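Local coordinates for glutathione transferase (Leptospira interrogans serovar Lai, PDB 3UBK), which probably transfers glutathione to electrophilic substrates, as glutathione transferases generally do, and has a thioredoxin-like domain followed by an all-helical one, at residues G8-S12 and D204-K209; D155-F159 and Y188-K193; L162-D166 and L179-W185. All blocks are in the same frame, centred on the assembly; numbering follows the deposited sequence. Where two conformers were deposited one is given.

Contact 1 joins the two domains: its loop 8-12 belongs to the thioredoxin-like domain, its helical segment 204-209 to the helical domain. Contacts 2 and 3 lie within the helical domain and share helix 153-169. Their centres are about 10 Å apart, and Phe-189 CE1 packs on Ser-163 CB at 3.6 Å. Contact 1 is about 17 Å from contact 2 and about 20 Å from contact 3, centre to centre; Lys-205 NZ, paired with Glu-202, merely packs 3.4 Å from Ser-163 OG, which is bonded to Phe-159 O. Contact 1 alone borders the glutathione site, the side chain of Ala-9 lying about 5 Å from that of Ile-51, a glutathione-binding residue; no glutathione is bound here.

Contact 1 of 3, residues G8-S12 and D204-K209; sequences GASIS and DKQILK
Ser-10 and Lys-205 touch at the interface between the thioredoxin-like and helical domains of the glutathione transferase fold. The loop 8-12 leaves strand 4-7 and makes a type I beta turn from Ala-9 to Ser-12 ahead of helix 13-25; it rests against helix 196-213. Asp-204 comes first, offering its CB to Ser-10 OG at 3.6 Å, while its carboxylate turns away from the loop, where OD2 forms a salt bridge with Lys-19 and a hydrogen bond to a glycerol. Ser-10 OG is bonded to Gln-31, and only weakly to Lys-19, the partner of the aspartate. Lys-205 follows, and its CB and CG both pass 3.6 Å from Ser-10 O, a carbonyl oxygen that accepts a hydrogen bond from Asn-16. With CG anti to the backbone N (chi1 -180°), the lysine chain runs alongside this oxygen before a bend at chi3 turns it off; NZ ends in a salt bridge with Glu-202 of its own helix. One turn after Asp-204, Leu-208 points toward the loop. Its CD2 methyl does the touching, meeting Ala-9 CB at 3.9 Å, and the leucine also packs on Arg-33. Ile-11 crosses the leucine at about a right angle. Its CG1 stands between the backbone N and carbonyl carbon (chi1 51°), which leaves CG2 facing the helix. Lys-209 closes the row with its aliphatic part: Ile-11 CG2 lies 3.9 Å from Leu-208 CD2 and the same distance from Lys-209 CG, so one methyl bridges two successive helix residues.

Contact 2 of 3, residues D155-F159 and Y188-K193; sequences DCSGF and YFVFMK
Helices 153-169 and 185-193 of the helical domain cross at -113° with their axes 11.8 Å apart at closest approach in the short segments, a spacing wide enough for large side chains between them; the nearest CA atoms belong to Phe-159 and Phe-189. Phe-159 is the knob of a knobs-into-holes packing, its ring lodged among Tyr-188, Phe-189, Met-192 and Lys-193. A chi1 of -170° extends the ring toward the second helix, where CE1 meets Met-192 CB at 3.4 Å and Phe-189 CD1 at 3.4 Å. The two phenylalanine rings meet obliquely, planes 35° apart. Met-192 slides past Phe-159 in the opposite direction and folds back at chi2 and chi3, bringing CE to 3.9 Å from Phe-159 CB, while Lys-193 CG reaches the ring's edge at CZ. Pro-198 and Glu-202 of helix 196-213 also pack on this phenylalanine. Beside the apolar knob, Tyr-188 OH donates a 2.6 Å hydrogen bond to Asp-155 OD1. The carboxylate and phenol ring are nearly coplanar, and the oxygen uses its anti lone pair. Asp-155 OD1 also accepts from Ile-146 N, and OD2 from Thr-152 N, a bond consistent with the N-capping box of glutathione transferases. With three donors holding the carboxylate, the buried aspartate probably remains charged, and its rotation is fixed; it thereby ties the tyrosine to the loop leading into helix 153-169.

Contact 3 of 3, residues L162-D166 and L179-W185; sequences LSVLD and LDLLNGW. With SO4 (sulfate ion), chain E.
Leu-162 packs against Trp-185 where helix 153-169 meets the turn that leads into helix 185-193, within the helical domain of the transferase fold. Apolar contacts dominate. Leu-162 CB lies over a face of the indole, 3.7 Å from the centroid of the six-membered ring, a CH-pi contact; its CD1 continues along the rim to CZ3. In the tryptophan, chi1 of 164° swings the indole out from the backbone N to the helix, where it and Leu-162 slide past each other in opposite directions. Leu-179 CD1 fits between the carbonyl oxygen of Leu-162, at 3.4 Å, and CB of Asp-166, one turn on, at 3.5 Å; this methyl also stands above the rim of the indole. Leu-182 CD2 adds a looser contact with Leu-162 CD1, and the side chain of Leu-182 also packs on Leu-136 of helix 119-139.

Polar contact across the two segments comes from the indole edge. Trp-185 NE1 gives a weak but nearly straight hydrogen bond to Asp-166 OD2, 3.4 Å long with an N-H...O angle of 176°; the oxygen is in the plane of the ring, while the carboxylate is turned 67° from it.

The last interaction is with an anion. A type II turn from Leu-182 to Trp-185 puts Gly-184 at the N-cap, and Gly-184 N donates a 2.8 Å hydrogen bond to O2 of a sulfate, probably from the crystallisation liquor. Lys-186 N and Glu-187 N bind the same ion. Three backbone donors at a helix start imply that the sulfate is held by N-H groups and probably favoured by the helix dipole. Between these two segments the buried indole is held mainly by aliphatic packing, with one weak bond at its edge; Phe-189 of helix 185-193 also meets its ring.

Contact 1 of 3, residues G8-S12 and D204-K209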
ATOM      1  N   GLY A   8      -5.001  19.014  -0.691  1.00 37.20           N
ATOM      2  CA  GLY A   8      -3.899  18.639  -1.574  1.00 36.68           C
ATOM      3  C   GLY A   8      -4.099  19.178  -2.985  1.00 40.25           C
ATOM      4  O   GLY A   8      -5.227  19.274  -3.468  1.00 36.31           O
ATOM      5  N   ALA A   9      -2.999  19.511  -3.651  1.00 41.31           N
ATOM      6  CA  ALA A   9      -3.046  20.159  -4.965  1.00 45.48           C
ATOM      7  C   ALA A   9      -3.176  19.163  -6.114  1.00 42.16           C
ATOM      8  O   ALA A   9      -2.811  17.988  -5.986  1.00 38.92           O
ATOM      9  CB  ALA A   9      -1.819  21.053  -5.160  1.00 46.75           C
ATOM     10  N   SER A  10      -3.675  19.649  -7.247  1.00 36.25           N
ATOM     11  CA  SER A  10      -3.991  18.791  -8.382  1.00 35.77           C
ATOM     12  C   SER A  10      -2.769  18.316  -9.142  1.00 36.99           C
ATOM     13  O   SER A  10      -2.912  17.584 -10.106  1.00 37.67           O
ATOM     14  CB  SER A  10      -4.963  19.480  -9.348  1.00 34.92           C
ATOM     15  OG  SER A  10      -6.210  19.768  -8.719  1.00 39.86           O
ATOM     16  N   ILE A  11      -1.574  18.720  -8.712  1.00 36.25           N
ATOM     17  CA  ILE A  11      -0.363  18.196  -9.329  1.00 42.69           C
ATOM     18  C   ILE A  11       0.093  16.880  -8.698  1.00 44.45           C
ATOM     19  O   ILE A  11       0.946  16.192  -9.257  1.00 46.04           O
ATOM     20  CB  ILE A  11       0.821  19.196  -9.300  1.00 47.40           C
ATOM     21  CG1 ILE A  11       1.038  19.740  -7.888  1.00 48.08           C
ATOM     22  CG2 ILE A  11       0.617  20.323 -10.324  1.00 47.75           C
ATOM     23  CD1 ILE A  11       2.359  20.478  -7.729  1.00 57.13           C
ATOM     24  N   SER A  12      -0.464  16.536  -7.539  1.00 41.77           N
ATOM     25  CA  SER A  12      -0.153  15.248  -6.907  1.00 38.93           C
ATOM     26  C   SER A  12      -0.951  14.094  -7.519  1.00 41.36           C
ATOM     27  O   SER A  12      -2.188  14.142  -7.590  1.00 38.70           O
ATOM     28  CB  SER A  12      -0.408  15.307  -5.400  1.00 34.09           C
ATOM     29  OG  SER A  12      -0.420  13.986  -4.863  1.00 39.36           O
ATOM     30  N   ASP A 204      -7.800  20.170 -14.220  1.00 34.29           N
ATOM     31  CA  ASP A 204      -7.335  20.849 -13.006  1.00 31.54           C
ATOM     32  C   ASP A 204      -5.806  20.757 -12.869  1.00 36.30           C
ATOM     33  O   ASP A 204      -5.153  21.693 -12.394  1.00 33.87           O
ATOM     34  CB  ASP A 204      -8.004  20.279 -11.759  1.00 32.59           C
ATOM     35  CG  ASP A 204      -9.425  20.803 -11.560  1.00 40.98           C
ATOM     36  OD1 ASP A 204      -9.793  21.825 -12.179  1.00 39.91           O
ATOM     37  OD2 ASP A 204     -10.178  20.192 -10.777  1.00 42.62           O
ATOM     38  N   LYS A 205      -5.252  19.626 -13.284  1.00 34.55           N
ATOM     39  CA  LYS A 205      -3.813  19.405 -13.230  1.00 39.52           C
ATOM     40  C   LYS A 205      -3.137  20.382 -14.186  1.00 39.12           C
ATOM     41  O   LYS A 205      -2.162  21.039 -13.832  1.00 41.31           O
ATOM     42  CB  LYS A 205      -3.478  17.960 -13.623  1.00 36.99           C
ATOM     43  CG  LYS A 205      -1.978  17.634 -13.592  1.00 41.90           C
ATOM     44  CD  LYS A 205      -1.690  16.121 -13.523  1.00 45.07           C
ATOM     45  CE  LYS A 205      -2.223  15.365 -14.738  1.00 61.32           C
ATOM     46  NZ  LYS A 205      -1.993  13.869 -14.665  1.00 51.89           N
ATOM     47  N   GLN A 206      -3.688  20.481 -15.391  1.00 39.03           N
ATOM     48  CA  GLN A 206      -3.164  21.372 -16.421  1.00 41.22           C
ATOM     49  C   GLN A 206      -3.215  22.846 -16.025  1.00 43.23           C
ATOM     50  O   GLN A 206      -2.246  23.585 -16.220  1.00 42.52           O
ATOM     51  CB  GLN A 206      -3.921  21.163 -17.724  1.00 42.13           C
ATOM     52  CG  GLN A 206      -3.174  21.660 -18.947  1.00 52.18           C
ATOM     53  CD  GLN A 206      -4.113  22.063 -20.048  1.00 53.55           C
ATOM     54  OE1 GLN A 206      -5.167  22.638 -19.787  1.00 51.35           O
ATOM     55  NE2 GLN A 206      -3.749  21.755 -21.288  1.00 64.34           N
ATOM     56  N   ILE A 207      -4.345  23.275 -15.470  1.00 37.39           N
ATOM     57  CA  ILE A 207      -4.510  24.655 -15.046  1.00 35.30           C
ATOM     58  C   ILE A 207      -3.424  25.067 -14.056  1.00 40.83           C
ATOM     59  O   ILE A 207      -2.825  26.141 -14.182  1.00 39.83           O
ATOM     60  CB  ILE A 207      -5.894  24.865 -14.375  1.00 35.97           C
ATOM     61  CG1 ILE A 207      -7.027  24.809 -15.407  1.00 42.99           C
ATOM     62  CG2 ILE A 207      -5.937  26.164 -13.610  1.00 30.49           C
ATOM     63  CD1 ILE A 207      -8.406  24.671 -14.752  1.00 35.19           C
ATOM     64  N   LEU A 208      -3.178  24.228 -13.051  1.00 35.89           N
ATOM     65  CA  LEU A 208      -2.203  24.586 -12.016  1.00 37.38           C
ATOM     66  C   LEU A 208      -0.764  24.537 -12.537  1.00 35.67           C
ATOM     67  O   LEU A 208       0.070  25.380 -12.169  1.00 38.94           O
ATOM     68  CB  LEU A 208      -2.341  23.691 -10.779  1.00 38.40           C
ATOM     69  CG  LEU A 208      -1.376  24.021  -9.622  1.00 37.01           C
ATOM     70  CD1 LEU A 208      -1.602  25.428  -9.085  1.00 38.15           C
ATOM     71  CD2 LEU A 208      -1.535  23.013  -8.481  1.00 38.82           C
ATOM     72  N   LYS A 209      -0.480  23.547 -13.374  1.00 37.36           N
ATOM     73  CA  LYS A 209       0.848  23.404 -13.976  1.00 47.91           C
ATOM     74  C   LYS A 209       1.206  24.674 -14.738  1.00 47.83           C
ATOM     75  O   LYS A 209       2.263  25.262 -14.515  1.00 45.09           O
ATOM     76  CB  LYS A 209       0.903  22.197 -14.920  1.00 45.74           C
ATOM     77  CG  LYS A 209       0.883  20.839 -14.225  1.00 58.71           C
ATOM     78  CD  LYS A 209       2.278  20.281 -14.031  1.00 77.17           C
ATOM     79  CE  LYS A 209       2.823  19.684 -15.320  1.00 80.91           C
ATOM     80  NZ  LYS A 209       2.077  18.460 -15.727  1.00 70.53           N
TER

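Contact 2 of 3, residues D155-F159 and Y188-K193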
ATOM      1  N   ASP A 155      -8.846   1.865 -11.469  1.00 29.76           N
ATOM      2  CA  ASP A 155      -8.847   2.957 -12.458  1.00 31.53           C
ATOM      3  C   ASP A 155      -8.412   4.269 -11.831  1.00 30.90           C
ATOM      4  O   ASP A 155      -7.829   5.111 -12.495  1.00 32.01           O
ATOM      5  CB  ASP A 155     -10.218   3.104 -13.134  1.00 28.87           C
ATOM      6  CG  ASP A 155     -10.571   1.897 -13.968  1.00 34.58           C
ATOM      7  OD1 ASP A 155      -9.980   1.746 -15.056  1.00 29.83           O
ATOM      8  OD2 ASP A 155     -11.432   1.096 -13.545  1.00 29.85           O
ATOM      9  N   CYS A 156      -8.710   4.454 -10.550  1.00 31.15           N
ATOM     10  CA  CYS A 156      -8.234   5.645  -9.851  1.00 30.17           C
ATOM     11  C   CYS A 156      -6.710   5.623  -9.803  1.00 32.87           C
ATOM     12  O   CYS A 156      -6.040   6.604 -10.132  1.00 35.61           O
ATOM     13  CB  CYS A 156      -8.795   5.691  -8.436  1.00 29.63           C
ATOM     14  SG  CYS A 156     -10.620   5.674  -8.364  1.00 32.18           S
ATOM     15  N   SER A 157      -6.150   4.503  -9.375  1.00 34.04           N
ATOM     16  CA  SER A 157      -4.703   4.351  -9.333  0.50 31.59           C
ATOM     17  C   SER A 157      -4.115   4.349 -10.745  1.00 30.88           C
ATOM     18  O   SER A 157      -3.134   5.025 -11.027  1.00 36.52           O
ATOM     19  CB  SER A 157      -4.328   3.067  -8.592  0.50 31.47           C
ATOM     20  OG  SER A 157      -4.623   3.192  -7.216  0.50 24.35           O
ATOM     21  N   GLY A 158      -4.739   3.589 -11.639  1.00 33.28           N
ATOM     22  CA  GLY A 158      -4.240   3.496 -13.008  1.00 39.52           C
ATOM     23  C   GLY A 158      -4.172   4.839 -13.727  1.00 44.32           C
ATOM     24  O   GLY A 158      -3.110   5.243 -14.224  1.00 40.09           O
ATOM     25  N   PHE A 159      -5.299   5.548 -13.783  1.00 35.49           N
ATOM     26  CA  PHE A 159      -5.338   6.791 -14.541  1.00 36.74           C
ATOM     27  C   PHE A 159      -4.492   7.870 -13.880  1.00 36.30           C
ATOM     28  O   PHE A 159      -3.787   8.622 -14.552  1.00 37.08           O
ATOM     29  CB  PHE A 159      -6.778   7.286 -14.738  1.00 30.07           C
ATOM     30  CG  PHE A 159      -6.890   8.432 -15.711  1.00 36.08           C
ATOM     31  CD1 PHE A 159      -6.953   8.197 -17.076  1.00 35.22           C
ATOM     32  CD2 PHE A 159      -6.932   9.740 -15.259  1.00 37.31           C
ATOM     33  CE1 PHE A 159      -7.050   9.243 -17.977  1.00 37.60           C
ATOM     34  CE2 PHE A 159      -7.026  10.799 -16.153  1.00 37.46           C
ATOM     35  CZ  PHE A 159      -7.084  10.554 -17.509  1.00 31.32           C
ATOM     36  N   TYR A 188      -6.746   2.931 -23.535  1.00 38.41           N
ATOM     37  CA  TYR A 188      -7.429   3.138 -22.254  1.00 34.27           C
ATOM     38  C   TYR A 188      -7.363   4.600 -21.855  1.00 33.32           C
ATOM     39  O   TYR A 188      -8.351   5.187 -21.420  1.00 37.57           O
ATOM     40  CB  TYR A 188      -6.788   2.269 -21.166  1.00 36.14           C
ATOM     41  CG  TYR A 188      -7.182   2.620 -19.732  1.00 32.12           C
ATOM     42  CD1 TYR A 188      -8.361   2.143 -19.183  1.00 34.25           C
ATOM     43  CD2 TYR A 188      -6.348   3.385 -18.929  1.00 34.19           C
ATOM     44  CE1 TYR A 188      -8.714   2.434 -17.861  1.00 34.03           C
ATOM     45  CE2 TYR A 188      -6.685   3.683 -17.614  1.00 41.62           C
ATOM     46  CZ  TYR A 188      -7.874   3.209 -17.088  1.00 41.35           C
ATOM     47  OH  TYR A 188      -8.216   3.504 -15.782  1.00 35.09           O
ATOM     48  N   PHE A 189      -6.188   5.194 -22.011  1.00 36.21           N
ATOM     49  CA  PHE A 189      -5.977   6.583 -21.643  1.00 38.91           C
ATOM     50  C   PHE A 189      -6.886   7.518 -22.472  1.00 35.96           C
ATOM     51  O   PHE A 189      -7.473   8.463 -21.939  1.00 35.22           O
ATOM     52  CB  PHE A 189      -4.490   6.916 -21.821  1.00 37.68           C
ATOM     53  CG  PHE A 189      -4.110   8.284 -21.364  1.00 46.62           C
ATOM     54  CD1 PHE A 189      -4.443   8.723 -20.098  1.00 45.63           C
ATOM     55  CD2 PHE A 189      -3.391   9.126 -22.194  1.00 64.27           C
ATOM     56  CE1 PHE A 189      -4.085   9.982 -19.669  1.00 47.73           C
ATOM     57  CE2 PHE A 189      -3.029  10.391 -21.774  1.00 70.35           C
ATOM     58  CZ  PHE A 189      -3.375  10.821 -20.507  1.00 66.74           C
ATOM     59  N   VAL A 190      -6.999   7.237 -23.769  1.00 37.40           N
ATOM     60  CA  VAL A 190      -7.926   7.960 -24.655  1.00 37.31           C
ATOM     61  C   VAL A 190      -9.380   7.743 -24.238  1.00 35.42           C
ATOM     62  O   VAL A 190     -10.159   8.690 -24.143  1.00 35.44           O
ATOM     63  CB  VAL A 190      -7.760   7.517 -26.141  1.00 38.99           C
ATOM     64  CG1 VAL A 190      -8.767   8.251 -27.041  1.00 39.46           C
ATOM     65  CG2 VAL A 190      -6.332   7.764 -26.629  1.00 43.43           C
ATOM     66  N   PHE A 191      -9.750   6.493 -23.993  1.00 31.40           N
ATOM     67  CA  PHE A 191     -11.108   6.200 -23.530  1.00 32.39           C
ATOM     68  C   PHE A 191     -11.423   6.980 -22.254  1.00 36.91           C
ATOM     69  O   PHE A 191     -12.429   7.696 -22.183  1.00 33.80           O
ATOM     70  CB  PHE A 191     -11.325   4.686 -23.352  1.00 34.90           C
ATOM     71  CG  PHE A 191     -12.591   4.346 -22.613  1.00 37.74           C
ATOM     72  CD1 PHE A 191     -13.820   4.441 -23.238  1.00 35.22           C
ATOM     73  CD2 PHE A 191     -12.544   3.977 -21.276  1.00 36.54           C
ATOM     74  CE1 PHE A 191     -14.996   4.147 -22.544  1.00 31.89           C
ATOM     75  CE2 PHE A 191     -13.706   3.690 -20.578  1.00 32.33           C
ATOM     76  CZ  PHE A 191     -14.927   3.776 -21.211  1.00 30.45           C
ATOM     77  N   MET A 192     -10.549   6.892 -21.257  1.00 39.27           N
ATOM     78  CA  MET A 192     -10.802   7.587 -19.994  1.00 35.00           C
ATOM     79  C   MET A 192     -11.004   9.088 -20.168  1.00 34.75           C
ATOM     80  O   MET A 192     -11.844   9.694 -19.488  1.00 32.35           O
ATOM     81  CB  MET A 192      -9.707   7.283 -18.973  1.00 32.76           C
ATOM     82  CG  MET A 192      -9.746   5.825 -18.476  1.00 32.06           C
ATOM     83  SD  MET A 192     -11.090   5.521 -17.295  1.00 35.45           S
ATOM     84  CE  MET A 192     -10.322   6.239 -15.833  1.00 30.58           C
ATOM     85  N   LYS A 193     -10.250   9.698 -21.076  1.00 35.71           N
ATOM     86  CA  LYS A 193     -10.403  11.138 -21.304  1.00 37.42           C
ATOM     87  C   LYS A 193     -11.728  11.502 -21.977  1.00 34.72           C
ATOM     88  O   LYS A 193     -12.093  12.671 -22.015  1.00 33.75           O
ATOM     89  CB  LYS A 193      -9.212  11.722 -22.083  1.00 37.71           C
ATOM     90  CG  LYS A 193      -7.925  11.779 -21.259  1.00 44.16           C
ATOM     91  CD  LYS A 193      -6.755  12.341 -22.067  1.00 48.07           C
ATOM     92  CE  LYS A 193      -7.014  13.788 -22.455  1.00 69.52           C
ATOM     93  NZ  LYS A 193      -7.586  14.568 -21.311  1.00 72.58           N
TER

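Contact 3 of 3, residues L162-D166 and L179-W185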
ATOM      1  N   LEU A 162      -0.428   6.281 -13.987  1.00 36.65           N
ATOM      2  CA  LEU A 162       0.135   5.937 -15.281  1.00 43.47           C
ATOM      3  C   LEU A 162       0.184   7.125 -16.228  1.00 45.57           C
ATOM      4  O   LEU A 162       1.055   7.203 -17.084  1.00 46.69           O
ATOM      5  CB  LEU A 162      -0.641   4.785 -15.917  1.00 37.39           C
ATOM      6  CG  LEU A 162      -0.556   3.461 -15.156  1.00 47.63           C
ATOM      7  CD1 LEU A 162      -1.367   2.402 -15.879  1.00 41.60           C
ATOM      8  CD2 LEU A 162       0.893   2.992 -14.942  1.00 39.50           C
ATOM      9  N   SER A 163      -0.760   8.041 -16.091  1.00 44.76           N
ATOM     10  CA  SER A 163      -0.750   9.214 -16.935  1.00 46.95           C
ATOM     11  C   SER A 163       0.490  10.036 -16.595  1.00 49.49           C
ATOM     12  O   SER A 163       1.161  10.549 -17.484  1.00 50.77           O
ATOM     13  CB  SER A 163      -2.022  10.034 -16.739  1.00 40.31           C
ATOM     14  OG  SER A 163      -2.096  10.528 -15.424  1.00 45.94           O
ATOM     15  N   VAL A 164       0.794  10.135 -15.304  1.00 50.08           N
ATOM     16  CA  VAL A 164       1.959  10.879 -14.831  1.00 55.14           C
ATOM     17  C   VAL A 164       3.257  10.164 -15.212  1.00 59.96           C
ATOM     18  O   VAL A 164       4.235  10.803 -15.621  1.00 57.99           O
ATOM     19  CB  VAL A 164       1.928  11.072 -13.303  1.00 54.91           C
ATOM     20  CG1 VAL A 164       3.329  11.359 -12.774  1.00 59.47           C
ATOM     21  CG2 VAL A 164       0.958  12.187 -12.920  1.00 48.66           C
ATOM     22  N   LEU A 165       3.252   8.840 -15.084  1.00 60.21           N
ATOM     23  CA  LEU A 165       4.410   8.028 -15.430  1.00 65.39           C
ATOM     24  C   LEU A 165       4.717   8.156 -16.910  1.00 67.83           C
ATOM     25  O   LEU A 165       5.875   8.272 -17.304  1.00 67.83           O
ATOM     26  CB  LEU A 165       4.175   6.563 -15.066  1.00 64.57           C
ATOM     27  CG  LEU A 165       4.475   6.186 -13.613  1.00 72.76           C
ATOM     28  CD1 LEU A 165       4.135   7.323 -12.657  1.00 73.84           C
ATOM     29  CD2 LEU A 165       3.736   4.914 -13.225  1.00 82.42           C
ATOM     30  N   ASP A 166       3.668   8.138 -17.722  1.00 66.86           N
ATOM     31  CA  ASP A 166       3.808   8.267 -19.162  1.00 69.83           C
ATOM     32  C   ASP A 166       4.520   9.566 -19.553  1.00 76.27           C
ATOM     33  O   ASP A 166       5.592   9.537 -20.162  1.00 76.10           O
ATOM     34  CB  ASP A 166       2.436   8.189 -19.831  1.00 67.36           C
ATOM     35  CG  ASP A 166       2.486   8.539 -21.297  1.00 72.45           C
ATOM     36  OD1 ASP A 166       3.516   9.091 -21.734  1.00 79.50           O
ATOM     37  OD2 ASP A 166       1.496   8.267 -22.012  1.00 72.21           O
ATOM     38  N   LEU A 179       6.239   2.192 -20.496  1.00 60.55           N
ATOM     39  CA  LEU A 179       4.795   2.179 -20.695  1.00 63.86           C
ATOM     40  C   LEU A 179       4.377   1.721 -22.083  1.00 63.55           C
ATOM     41  O   LEU A 179       3.282   1.191 -22.263  1.00 61.86           O
ATOM     42  CB  LEU A 179       4.187   3.543 -20.377  1.00 65.11           C
ATOM     43  CG  LEU A 179       3.462   3.539 -19.039  1.00 65.59           C
ATOM     44  CD1 LEU A 179       2.805   4.883 -18.789  1.00 66.78           C
ATOM     45  CD2 LEU A 179       2.431   2.423 -19.043  1.00 62.93           C
ATOM     46  N   ASP A 180       5.249   1.925 -23.063  1.00 64.12           N
ATOM     47  CA  ASP A 180       4.958   1.484 -24.420  1.00 61.95           C
ATOM     48  C   ASP A 180       4.780  -0.028 -24.450  1.00 58.57           C
ATOM     49  O   ASP A 180       4.193  -0.581 -25.383  1.00 59.81           O
ATOM     50  CB  ASP A 180       6.067   1.931 -25.373  1.00 67.24           C
ATOM     51  CG  ASP A 180       6.168   3.444 -25.473  1.00 72.32           C
ATOM     52  OD1 ASP A 180       5.213   4.073 -25.976  1.00 80.57           O
ATOM     53  OD2 ASP A 180       7.199   4.006 -25.046  1.00 82.07           O
ATOM     54  N   LEU A 181       5.273  -0.697 -23.413  1.00 54.57           N
ATOM     55  CA  LEU A 181       5.147  -2.148 -23.314  1.00 57.42           C
ATOM     56  C   LEU A 181       3.783  -2.598 -22.775  1.00 55.31           C
ATOM     57  O   LEU A 181       3.382  -3.747 -22.974  1.00 52.59           O
ATOM     58  CB  LEU A 181       6.281  -2.716 -22.456  1.00 62.03           C
ATOM     59  CG  LEU A 181       7.688  -2.457 -23.010  1.00 70.82           C
ATOM     60  CD1 LEU A 181       8.756  -2.654 -21.937  1.00 71.26           C
ATOM     61  CD2 LEU A 181       7.960  -3.342 -24.231  1.00 62.88           C
ATOM     62  N   LEU A 182       3.068  -1.692 -22.105  1.00 52.25           N
ATOM     63  CA  LEU A 182       1.729  -2.006 -21.587  1.00 47.86           C
ATOM     64  C   LEU A 182       0.659  -2.009 -22.687  1.00 52.15           C
ATOM     65  O   LEU A 182       0.118  -0.966 -23.065  1.00 50.05           O
ATOM     66  CB  LEU A 182       1.333  -1.045 -20.464  1.00 47.04           C
ATOM     67  CG  LEU A 182       0.003  -1.363 -19.763  1.00 47.69           C
ATOM     68  CD1 LEU A 182      -0.023  -2.794 -19.272  1.00 42.69           C
ATOM     69  CD2 LEU A 182      -0.232  -0.416 -18.607  1.00 45.29           C
ATOM     70  N   ASN A 183       0.362  -3.204 -23.177  1.00 50.21           N
ATOM     71  CA  ASN A 183      -0.643  -3.431 -24.190  1.00 54.09           C
ATOM     72  C   ASN A 183      -2.022  -2.907 -23.781  1.00 54.76           C
ATOM     73  O   ASN A 183      -2.665  -3.473 -22.893  1.00 54.10           O
ATOM     74  CB  ASN A 183      -0.743  -4.936 -24.417  1.00 55.81           C
ATOM     75  CG  ASN A 183      -1.007  -5.291 -25.850  1.00 69.11           C
ATOM     76  OD1 ASN A 183      -2.089  -5.030 -26.383  1.00 72.74           O
ATOM     77  ND2 ASN A 183      -0.021  -5.910 -26.490  1.00 75.96           N
ATOM     78  N   GLY A 184      -2.481  -1.840 -24.434  1.00 51.81           N
ATOM     79  CA  GLY A 184      -3.819  -1.307 -24.170  1.00 48.70           C
ATOM     80  C   GLY A 184      -3.836   0.034 -23.462  1.00 48.27           C
ATOM     81  O   GLY A 184      -4.876   0.697 -23.385  1.00 48.06           O
ATOM     82  N   TRP A 185      -2.686   0.448 -22.949  1.00 43.27           N
ATOM     83  CA  TRP A 185      -2.597   1.706 -22.209  1.00 44.72           C
ATOM     84  C   TRP A 185      -3.008   2.972 -22.976  1.00 47.75           C
ATOM     85  O   TRP A 185      -3.672   3.848 -22.424  1.00 42.93           O
ATOM     86  CB  TRP A 185      -1.194   1.921 -21.654  1.00 40.64           C
ATOM     87  CG  TRP A 185      -0.991   3.342 -21.239  1.00 39.09           C
ATOM     88  CD1 TRP A 185      -0.122   4.237 -21.783  1.00 43.17           C
ATOM     89  CD2 TRP A 185      -1.700   4.045 -20.208  1.00 44.98           C
ATOM     90  NE1 TRP A 185      -0.231   5.450 -21.146  1.00 47.39           N
ATOM     91  CE2 TRP A 185      -1.196   5.358 -20.177  1.00 43.02           C
ATOM     92  CE3 TRP A 185      -2.709   3.688 -19.308  1.00 47.04           C
ATOM     93  CZ2 TRP A 185      -1.670   6.322 -19.282  1.00 50.28           C
ATOM     94  CZ3 TRP A 185      -3.173   4.643 -18.417  1.00 48.79           C
ATOM     95  CH2 TRP A 185      -2.655   5.942 -18.408  1.00 49.27           C
TER
HETATM   96  S   SO4 E 243      -1.897   1.016 -26.596  1.00 95.65           S
HETATM   97  O1  SO4 E 243      -1.551   1.691 -27.848  1.00 97.39           O
HETATM   98  O2  SO4 E 243      -1.745  -0.430 -26.743  1.00 66.61           O
HETATM   99  O3  SO4 E 243      -0.999   1.484 -25.536  1.00 86.27           O
HETATM  100  O4  SO4 E 243      -3.293   1.313 -26.265  1.00 94.49           O